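Local coordinates for autoinducer 2-binding protein LsrB (Clostridium saccharobutylicum DSM 13864, PDB 6DSP) that binds the quorum-sensing signal autoinducer-2 in the cleft between its two lobes, as a member of the bacterial solute-binding protein 2 family, at residues 156-161 against 186-191; 231-236 against 257-262; 281-286 against 297-302. All blocks are in the same frame, centred on the assembly; numbering follows the deposited sequence.

Contact 1 (156-161 against 186-191); sequences YCWHYS and WQNVAP
Tyr156 and Asn188 form a parallel bridge, in which Gln187 O accepts from Tyr156 N at 2.9 Å and Val189 N donates to Tyr156 O at 2.8 Å; two such bonds gripping one residue from its neighbour's flanking positions are the signature of parallel strands. The Tyr156 ring is clasped from both faces. Over one lies Asn188 CA, 4.0 Å from the ring centroid and 23° off the normal, a CH-pi contact; toward the opposite face Trp186 turns the CE3 edge of its indole, an edge-to-face pair with planes at 61°. With chi1 at 75°, Tyr156 CG sits between its own N and carbonyl carbon; ring atom CE1 lies 3.5 Å from the backbone N of Asn188 and also touches the side-chain CB of Trp186. Its hydroxyl is hydrogen-bonded to Glu176 of helix 166-182, a carboxylate that also takes Trp158 NE1 and Asn188 ND2 and so ties both strands to the helix. Asn188 is used at both amide atoms: OD1 accepts from Ala190 N at 2.9 Å, closing an Asx turn, while ND2 donates to a water that also accepts from Trp158 N and donates to Ala190 O. This water links the two strands, and Trp158 pairs by backbone with Tyr194 farther along. Cys157 CB packs on Ala190 CB at 3.9 Å. Strand 155-160, helix 166-182 and strand 187-195 make a beta-alpha-beta unit, and the bridge joins its two parallel strands at the edge of the four-stranded sheet in one lobe of the periplasmic binding protein fold.

Contact 2 (231-236 against 257-262); sequences QAQAAQ and KQYCND
Apolar contact comes first: the methyl of Ala232 sits over one face of the Tyr259 ring, CB lying 3.8 Å from the ring centroid and 16° off the normal, which meets the geometry of a CH-pi contact. CB is displaced toward the rim, nearest to CG at 3.7 Å. The ring also lies near the backbone of helix 227-237, Tyr259 CE1 being 3.8 Å from Gln233 N. The axes of the 231-236 and 257-261 segments stand 10.7 Å apart at 36°, running in roughly the same direction, and the Tyr259 side chain reaches across between them.

Both helices belong to the lobe of the periplasmic binding protein fold that holds the four-stranded parallel sheet; helix 227-237 and strand 246-249, which follows it in the chain, are parts of its alpha/beta layering, and Ala235 packs on Ile247 of that strand.

The direct polar contact is the Tyr259 hydroxyl donating to Gln233 OE1 at 2.7 Å. The donor lies in the carbonyl plane on a lone pair, with a C=O...donor angle of 134°. A bend at chi2 turns Gln233 CD back toward the ring, and NE2 of the same amide is hydrogen-bonded to Asn237.

A water supplies a second polar link, donating to Gln236 OE1 at 2.6 Å and to Asp262 OD2 at 2.5 Å. These two acceptors stand 3.9 Å from each other, and the water's two protons join them.

Contact 3 (281-286 against 297-302); sequences CYMAYY and DKIEIP
Tyr282 lays one face of its ring over the Ile301 side chain, with CG2 4.0 Å from the ring centroid and 18° off the normal, while Ile301 CG1 comes to 3.7 Å from Tyr282 CD2. The two side chains slide past each other in opposite directions. Farther out, Pro302 CD approaches the phenol end obliquely, 3.5 Å from Tyr282 OH. Trp50 of helix 34-50 meets the same tyrosine ring edge-to-face and also touches Ile301.

One turn later, Tyr286 makes the same kind of CH-pi contact with Ile299, whose CG2 stands 4.2 Å from its ring centroid over the face. Both tyrosines hold CG anti to the backbone N (chi1 -172° in Tyr282), projecting from one side of the helix. Helix 273-288 thus packs across strand 298-301, the segment axes 110° apart; strand 298-301 is an edge strand of the mixed sheet in the second lobe of the periplasmic binding protein fold, and it pairs with strand 305-311.

Met283 bends at chi2 and chi3, and its CE meets Ile299 CD1 tip to tip at 3.8 Å. No hydrogen bond joins the segments directly: a water bridges Tyr282 OH, at 2.7 Å, and Glu300 O, to which it donates.

Overall arrangement
Contacts 1 and 2 share the lobe built on the four-stranded parallel sheet, with centres about 20 Å apart, and touch through a probable hydrogen bond between His159 ND1 and Gln231 OE1. Contact 3 lies in the other lobe, across the chain's centre, its own centre about 38 Å from each of theirs. No secondary-structure element serves two contacts. Chemistry follows place: contact 1, partly buried within a sheet, combines backbone pairing, a clasped tyrosine ring and a water; contact 2, between helices at the surface, uses a phenol-to-amide bond and a water joining two acceptors; contact 3, partly buried between helix and strand, is chiefly aliphatic and aromatic. All three place a tyrosine face against a carbon atom.

Contact 1 (156-161 against 186-191)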
loop_
_atom_site.group_PDB
_atom_site.type_symbol
_atom_site.label_atom_id
_atom_site.label_comp_id
_atom_site.label_asym_id
_atom_site.label_seq_id
_atom_site.Cartn_x
_atom_site.Cartn_y
_atom_site.Cartn_z
ATOM N N TYR A 156 -4.653 -0.504 21.759
ATOM C CA TYR A 156 -4.048 -0.640 20.434
ATOM C C TYR A 156 -3.537 0.708 19.939
ATOM O O TYR A 156 -3.834 1.767 20.495
ATOM C CB TYR A 156 -5.052 -1.214 19.422
ATOM C CG TYR A 156 -6.070 -0.191 19.002
ATOM C CD1 TYR A 156 -7.197 0.095 19.798
ATOM C CD2 TYR A 156 -5.913 0.515 17.823
ATOM C CE1 TYR A 156 -8.095 1.063 19.406
ATOM C CE2 TYR A 156 -6.818 1.480 17.439
ATOM C CZ TYR A 156 -7.876 1.763 18.224
ATOM O OH TYR A 156 -8.766 2.721 17.820
ATOM N N CYS A 157 -2.770 0.648 18.854
ATOM C CA CYS A 157 -2.465 1.862 18.091
ATOM C C CYS A 157 -2.078 1.456 16.687
ATOM O O CYS A 157 -1.950 0.268 16.371
ATOM C CB CYS A 157 -1.337 2.700 18.740
ATOM S SG CYS A 157 0.323 2.021 18.640
ATOM N N TRP A 158 -1.877 2.474 15.843
ATOM C CA TRP A 158 -1.441 2.312 14.461
ATOM C C TRP A 158 0.023 2.745 14.332
ATOM O O TRP A 158 0.455 3.718 14.973
ATOM C CB TRP A 158 -2.285 3.188 13.515
ATOM C CG TRP A 158 -3.739 2.848 13.481
ATOM C CD1 TRP A 158 -4.675 3.139 14.434
ATOM C CD2 TRP A 158 -4.433 2.210 12.410
ATOM N NE1 TRP A 158 -5.910 2.682 14.022
ATOM C CE2 TRP A 158 -5.790 2.115 12.782
ATOM C CE3 TRP A 158 -4.042 1.713 11.166
ATOM C CZ2 TRP A 158 -6.748 1.506 11.968
ATOM C CZ3 TRP A 158 -4.981 1.122 10.354
ATOM C CH2 TRP A 158 -6.323 1.034 10.743
ATOM N N HIS A 159 0.786 1.994 13.538
ATOM C CA HIS A 159 2.202 2.279 13.233
ATOM C C HIS A 159 2.348 2.159 11.722
ATOM O O HIS A 159 2.205 1.067 11.163
ATOM C CB HIS A 159 3.110 1.270 13.960
ATOM C CG HIS A 159 4.568 1.381 13.595
ATOM N ND1 HIS A 159 5.510 0.470 14.035
ATOM C CD2 HIS A 159 5.236 2.262 12.799
ATOM C CE1 HIS A 159 6.697 0.789 13.534
ATOM N NE2 HIS A 159 6.556 1.867 12.780
ATOM N N TYR A 160 2.594 3.285 11.055
ATOM C CA TYR A 160 2.747 3.234 9.596
ATOM C C TYR A 160 3.778 4.276 9.165
ATOM O O TYR A 160 4.635 4.684 9.953
ATOM C CB TYR A 160 1.386 3.238 8.891
ATOM C CG TYR A 160 0.425 4.370 9.162
ATOM C CD1 TYR A 160 -0.370 4.386 10.301
ATOM C CD2 TYR A 160 0.263 5.389 8.225
ATOM C CE1 TYR A 160 -1.328 5.385 10.481
ATOM C CE2 TYR A 160 -0.672 6.395 8.427
ATOM C CZ TYR A 160 -1.461 6.376 9.557
ATOM O OH TYR A 160 -2.420 7.330 9.755
ATOM N N SER A 161 3.728 4.668 7.890
ATOM C CA SER A 161 4.820 5.446 7.306
ATOM C C SER A 161 4.812 6.911 7.724
ATOM O O SER A 161 5.805 7.411 8.247
ATOM C CB SER A 161 4.807 5.306 5.792
ATOM O OG SER A 161 3.603 5.814 5.228
ATOM N N TRP A 186 -12.527 -0.745 22.763
ATOM C CA TRP A 186 -11.099 -0.653 22.503
ATOM C C TRP A 186 -10.611 0.757 22.806
ATOM O O TRP A 186 -11.355 1.743 22.684
ATOM C CB TRP A 186 -10.799 -0.999 21.047
ATOM C CG TRP A 186 -11.020 -2.443 20.637
ATOM C CD1 TRP A 186 -11.772 -3.397 21.279
ATOM C CD2 TRP A 186 -10.492 -3.079 19.468
ATOM N NE1 TRP A 186 -11.731 -4.576 20.587
ATOM C CE2 TRP A 186 -10.948 -4.412 19.468
ATOM C CE3 TRP A 186 -9.659 -2.650 18.416
ATOM C CZ2 TRP A 186 -10.624 -5.312 18.444
ATOM C CZ3 TRP A 186 -9.341 -3.544 17.415
ATOM C CH2 TRP A 186 -9.806 -4.851 17.427
ATOM N N GLN A 187 -9.324 0.857 23.151
ATOM C CA GLN A 187 -8.705 2.117 23.532
ATOM C C GLN A 187 -7.490 2.336 22.654
ATOM O O GLN A 187 -6.535 1.555 22.694
ATOM C CB GLN A 187 -8.253 2.065 24.994
ATOM C CG GLN A 187 -9.419 1.853 25.969
ATOM C CD GLN A 187 -8.958 1.748 27.410
ATOM O OE1 GLN A 187 -7.789 1.986 27.713
ATOM N NE2 GLN A 187 -9.879 1.410 28.304
ATOM N N ASN A 188 -7.507 3.420 21.894
ATOM C CA ASN A 188 -6.334 3.777 21.107
ATOM C C ASN A 188 -5.373 4.487 22.052
ATOM O O ASN A 188 -5.647 5.604 22.511
ATOM C CB ASN A 188 -6.732 4.662 19.928
ATOM C CG ASN A 188 -5.558 4.954 19.014
ATOM O OD1 ASN A 188 -4.413 4.996 19.457
ATOM N ND2 ASN A 188 -5.830 5.148 17.731
ATOM N N VAL A 189 -4.262 3.823 22.388
ATOM C CA VAL A 189 -3.331 4.370 23.374
ATOM C C VAL A 189 -2.386 5.414 22.796
ATOM O O VAL A 189 -1.585 5.996 23.546
ATOM C CB VAL A 189 -2.569 3.262 24.134
ATOM C CG1 VAL A 189 -3.539 2.378 24.865
ATOM C CG2 VAL A 189 -1.711 2.398 23.194
ATOM N N ALA A 190 -2.420 5.662 21.483
ATOM C CA ALA A 190 -1.530 6.646 20.852
ATOM C C ALA A 190 -2.235 7.184 19.615
ATOM O O ALA A 190 -1.883 6.849 18.477
ATOM C CB ALA A 190 -0.180 6.011 20.510
ATOM N N PRO A 191 -3.249 8.028 19.806
ATOM C CA PRO A 191 -4.066 8.470 18.658
ATOM C C PRO A 191 -3.317 9.287 17.614
ATOM O O PRO A 191 -3.801 9.375 16.483
ATOM C CB PRO A 191 -5.214 9.261 19.293
ATOM C CG PRO A 191 -4.851 9.477 20.707
ATOM C CD PRO A 191 -3.753 8.526 21.098
HETATM O O HOH W 1 -2.928 5.112 16.529
#

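Contact 2 (231-236 against 257-262)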
loop_
_atom_site.group_PDB
_atom_site.type_symbol
_atom_site.label_atom_id
_atom_site.label_comp_id
_atom_site.label_asym_id
_atom_site.label_seq_id
_atom_site.Cartn_x
_atom_site.Cartn_y
_atom_site.Cartn_z
ATOM N N GLN A 231 8.179 -3.759 13.273
ATOM C CA GLN A 231 7.491 -3.998 14.537
ATOM C C GLN A 231 7.683 -5.438 14.994
ATOM O O GLN A 231 7.839 -5.702 16.188
ATOM C CB GLN A 231 6.013 -3.715 14.349
ATOM C CG GLN A 231 5.242 -3.732 15.686
ATOM C CD GLN A 231 5.723 -2.618 16.584
ATOM O OE1 GLN A 231 5.490 -1.440 16.281
ATOM N NE2 GLN A 231 6.359 -2.968 17.715
ATOM N N ALA A 232 7.653 -6.387 14.054
ATOM C CA ALA A 232 7.922 -7.772 14.420
ATOM C C ALA A 232 9.341 -7.914 14.967
ATOM O O ALA A 232 9.574 -8.574 15.998
ATOM C CB ALA A 232 7.711 -8.690 13.230
ATOM N N GLN A 233 10.312 -7.272 14.311
ATOM C CA GLN A 233 11.687 -7.332 14.816
ATOM C C GLN A 233 11.790 -6.708 16.209
ATOM O O GLN A 233 12.476 -7.233 17.096
ATOM C CB GLN A 233 12.605 -6.598 13.837
ATOM C CG GLN A 233 14.056 -6.669 14.267
ATOM C CD GLN A 233 14.629 -8.072 14.158
ATOM O OE1 GLN A 233 14.377 -8.772 13.153
ATOM N NE2 GLN A 233 15.395 -8.494 15.162
ATOM N N ALA A 234 11.078 -5.594 16.429
ATOM C CA ALA A 234 11.088 -4.972 17.746
ATOM C C ALA A 234 10.543 -5.919 18.810
ATOM O O ALA A 234 11.089 -6.011 19.918
ATOM C CB ALA A 234 10.259 -3.692 17.726
ATOM N N ALA A 235 9.461 -6.630 18.488
ATOM C CA ALA A 235 8.890 -7.579 19.428
ATOM C C ALA A 235 9.886 -8.683 19.719
ATOM O O ALA A 235 10.106 -9.052 20.879
ATOM C CB ALA A 235 7.590 -8.129 18.850
ATOM N N GLN A 236 10.509 -9.224 18.676
ATOM C CA GLN A 236 11.506 -10.268 18.880
ATOM C C GLN A 236 12.688 -9.755 19.714
ATOM O O GLN A 236 13.172 -10.453 20.620
ATOM C CB GLN A 236 11.953 -10.771 17.514
ATOM C CG GLN A 236 12.824 -11.979 17.613
ATOM C CD GLN A 236 13.272 -12.385 16.245
ATOM O OE1 GLN A 236 12.507 -12.954 15.505
ATOM N NE2 GLN A 236 14.493 -12.023 15.874
ATOM N N LYS A 257 7.891 -14.374 6.461
ATOM C CA LYS A 257 7.802 -15.804 6.744
ATOM C C LYS A 257 8.614 -16.183 7.970
ATOM O O LYS A 257 8.156 -16.985 8.797
ATOM C CB LYS A 257 8.240 -16.623 5.539
ATOM C CG LYS A 257 7.217 -16.625 4.413
ATOM C CD LYS A 257 7.789 -17.339 3.225
ATOM C CE LYS A 257 6.842 -17.304 2.039
ATOM N NZ LYS A 257 7.477 -17.926 0.836
ATOM N N GLN A 258 9.833 -15.643 8.103
ATOM C CA GLN A 258 10.665 -16.045 9.231
ATOM C C GLN A 258 10.061 -15.591 10.554
ATOM O O GLN A 258 10.063 -16.343 11.531
ATOM C CB GLN A 258 12.097 -15.524 9.077
ATOM C CG GLN A 258 13.031 -16.165 10.093
ATOM C CD GLN A 258 13.116 -17.658 9.864
ATOM O OE1 GLN A 258 12.716 -18.464 10.717
ATOM N NE2 GLN A 258 13.654 -18.043 8.705
ATOM N N TYR A 259 9.532 -14.364 10.602
ATOM C CA TYR A 259 8.858 -13.903 11.814
ATOM C C TYR A 259 7.691 -14.808 12.160
ATOM O O TYR A 259 7.435 -15.084 13.337
ATOM C CB TYR A 259 8.348 -12.462 11.651
ATOM C CG TYR A 259 9.458 -11.425 11.548
ATOM C CD1 TYR A 259 10.405 -11.286 12.566
ATOM C CD2 TYR A 259 9.580 -10.592 10.410
ATOM C CE1 TYR A 259 11.443 -10.374 12.457
ATOM C CE2 TYR A 259 10.607 -9.652 10.300
ATOM C CZ TYR A 259 11.542 -9.559 11.329
ATOM O OH TYR A 259 12.554 -8.648 11.184
ATOM N N CYS A 260 6.956 -15.256 11.150
ATOM C CA CYS A 260 5.820 -16.124 11.421
ATOM C C CYS A 260 6.278 -17.506 11.885
ATOM O O CYS A 260 5.745 -18.052 12.871
ATOM C CB CYS A 260 4.923 -16.152 10.168
ATOM S SG CYS A 260 3.392 -17.063 10.411
ATOM N N ASN A 261 7.317 -18.052 11.239
ATOM C CA ASN A 261 7.867 -19.346 11.663
ATOM C C ASN A 261 8.443 -19.275 13.073
ATOM O O ASN A 261 8.427 -20.276 13.805
ATOM C CB ASN A 261 8.946 -19.824 10.684
ATOM C CG ASN A 261 8.355 -20.370 9.398
ATOM O OD1 ASN A 261 7.299 -20.999 9.418
ATOM N ND2 ASN A 261 9.035 -20.152 8.286
ATOM N N ASP A 262 8.947 -18.114 13.474
ATOM C CA ASP A 262 9.501 -17.936 14.813
ATOM C C ASP A 262 8.439 -17.569 15.836
ATOM O O ASP A 262 8.784 -17.280 16.991
ATOM C CB ASP A 262 10.584 -16.849 14.804
ATOM C CG ASP A 262 11.840 -17.297 14.088
ATOM O OD1 ASP A 262 11.952 -18.518 13.861
ATOM O OD2 ASP A 262 12.707 -16.444 13.757
HETATM O O HOH W 2 12.180 -14.046 13.178
#

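Contact 3 (281-286 against 297-302)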
loop_
_atom_site.group_PDB
_atom_site.type_symbol
_atom_site.label_atom_id
_atom_site.label_comp_id
_atom_site.label_asym_id
_atom_site.label_seq_id
_atom_site.Cartn_x
_atom_site.Cartn_y
_atom_site.Cartn_z
ATOM N N CYS A 281 1.216 -0.331 -14.996
ATOM C CA CYS A 281 2.031 -0.057 -16.174
ATOM C C CYS A 281 1.271 -0.337 -17.457
ATOM O O CYS A 281 1.421 0.399 -18.440
ATOM C CB CYS A 281 3.313 -0.882 -16.128
ATOM S SG CYS A 281 4.449 -0.333 -14.834
ATOM N N TYR A 282 0.425 -1.374 -17.471
ATOM C CA TYR A 282 -0.387 -1.638 -18.656
ATOM C C TYR A 282 -1.343 -0.477 -18.951
ATOM O O TYR A 282 -1.498 -0.063 -20.115
ATOM C CB TYR A 282 -1.197 -2.936 -18.520
ATOM C CG TYR A 282 -1.865 -3.257 -19.833
ATOM C CD1 TYR A 282 -1.197 -3.980 -20.811
ATOM C CD2 TYR A 282 -3.142 -2.772 -20.131
ATOM C CE1 TYR A 282 -1.781 -4.239 -22.046
ATOM C CE2 TYR A 282 -3.741 -3.030 -21.378
ATOM C CZ TYR A 282 -3.046 -3.769 -22.327
ATOM O OH TYR A 282 -3.594 -4.062 -23.566
ATOM N N MET A 283 -2.017 0.047 -17.918
ATOM C CA MET A 283 -2.935 1.164 -18.148
ATOM C C MET A 283 -2.193 2.365 -18.711
ATOM O O MET A 283 -2.694 3.042 -19.616
ATOM C CB MET A 283 -3.668 1.525 -16.857
ATOM C CG MET A 283 -4.612 0.398 -16.356
ATOM S SD MET A 283 -5.820 -0.197 -17.604
ATOM C CE MET A 283 -6.714 1.334 -17.925
ATOM N N ALA A 284 -1.009 2.668 -18.157
ATOM C CA ALA A 284 -0.201 3.766 -18.691
ATOM C C ALA A 284 0.167 3.532 -20.160
ATOM O O ALA A 284 0.036 4.433 -20.985
ATOM C CB ALA A 284 1.039 3.925 -17.844
ATOM N N TYR A 285 0.606 2.316 -20.494
ATOM C CA TYR A 285 0.969 1.963 -21.865
ATOM C C TYR A 285 -0.237 2.042 -22.787
ATOM O O TYR A 285 -0.145 2.544 -23.911
ATOM C CB TYR A 285 1.538 0.549 -21.864
ATOM C CG TYR A 285 1.456 -0.170 -23.179
ATOM C CD1 TYR A 285 2.387 0.068 -24.183
ATOM C CD2 TYR A 285 0.482 -1.134 -23.397
ATOM C CE1 TYR A 285 2.323 -0.606 -25.406
ATOM C CE2 TYR A 285 0.409 -1.823 -24.610
ATOM C CZ TYR A 285 1.331 -1.546 -25.604
ATOM O OH TYR A 285 1.252 -2.234 -26.795
ATOM N N TYR A 286 -1.386 1.560 -22.313
ATOM C CA TYR A 286 -2.592 1.526 -23.129
ATOM C C TYR A 286 -3.034 2.933 -23.490
ATOM O O TYR A 286 -3.374 3.216 -24.653
ATOM C CB TYR A 286 -3.677 0.795 -22.333
ATOM C CG TYR A 286 -4.961 0.546 -23.073
ATOM C CD1 TYR A 286 -5.069 -0.485 -23.982
ATOM C CD2 TYR A 286 -6.076 1.329 -22.836
ATOM C CE1 TYR A 286 -6.252 -0.732 -24.666
ATOM C CE2 TYR A 286 -7.273 1.089 -23.500
ATOM C CZ TYR A 286 -7.362 0.045 -24.425
ATOM O OH TYR A 286 -8.525 -0.241 -25.119
ATOM N N ASP A 297 -15.544 1.986 -18.797
ATOM C CA ASP A 297 -14.943 1.127 -19.809
ATOM C C ASP A 297 -14.524 -0.200 -19.186
ATOM O O ASP A 297 -14.056 -0.250 -18.045
ATOM C CB ASP A 297 -13.702 1.788 -20.432
ATOM C CG ASP A 297 -14.042 2.916 -21.406
ATOM O OD1 ASP A 297 -15.239 3.130 -21.697
ATOM O OD2 ASP A 297 -13.083 3.570 -21.891
ATOM N N LYS A 298 -14.675 -1.277 -19.951
ATOM C CA LYS A 298 -14.119 -2.579 -19.618
ATOM C C LYS A 298 -12.975 -2.845 -20.584
ATOM O O LYS A 298 -13.175 -2.834 -21.800
ATOM C CB LYS A 298 -15.195 -3.650 -19.751
ATOM C CG LYS A 298 -16.316 -3.450 -18.750
ATOM C CD LYS A 298 -17.395 -4.503 -18.937
ATOM C CE LYS A 298 -18.495 -4.327 -17.912
ATOM N NZ LYS A 298 -17.932 -4.464 -16.546
ATOM N N ILE A 299 -11.781 -3.057 -20.047
ATOM C CA ILE A 299 -10.573 -3.209 -20.845
ATOM C C ILE A 299 -9.984 -4.585 -20.579
ATOM O O ILE A 299 -9.785 -4.963 -19.423
ATOM C CB ILE A 299 -9.564 -2.098 -20.523
ATOM C CG1 ILE A 299 -10.173 -0.750 -20.913
ATOM C CG2 ILE A 299 -8.231 -2.344 -21.241
ATOM C CD1 ILE A 299 -9.613 0.396 -20.153
ATOM N N GLU A 300 -9.716 -5.331 -21.650
ATOM C CA GLU A 300 -9.121 -6.657 -21.543
ATOM C C GLU A 300 -7.607 -6.505 -21.493
ATOM O O GLU A 300 -6.982 -6.137 -22.492
ATOM C CB GLU A 300 -9.535 -7.515 -22.738
ATOM C CG GLU A 300 -8.753 -8.805 -22.876
ATOM C CD GLU A 300 -8.879 -9.694 -21.653
ATOM O OE1 GLU A 300 -7.848 -10.246 -21.211
ATOM O OE2 GLU A 300 -10.009 -9.847 -21.137
ATOM N N ILE A 301 -7.012 -6.786 -20.337
ATOM C CA ILE A 301 -5.561 -6.767 -20.178
ATOM C C ILE A 301 -5.047 -8.174 -20.475
ATOM O O ILE A 301 -5.314 -9.092 -19.684
ATOM C CB ILE A 301 -5.167 -6.313 -18.769
ATOM C CG1 ILE A 301 -5.721 -4.906 -18.513
ATOM C CG2 ILE A 301 -3.659 -6.382 -18.593
ATOM C CD1 ILE A 301 -5.373 -4.355 -17.152
ATOM N N PRO A 302 -4.315 -8.385 -21.571
ATOM C CA PRO A 302 -3.960 -9.753 -21.976
ATOM C C PRO A 302 -3.267 -10.507 -20.851
ATOM O O PRO A 302 -2.342 -9.996 -20.218
ATOM C CB PRO A 302 -3.018 -9.539 -23.163
ATOM C CG PRO A 302 -3.351 -8.191 -23.681
ATOM C CD PRO A 302 -3.757 -7.373 -22.479
HETATM O O HOH W 3 -6.278 -4.181 -24.061
#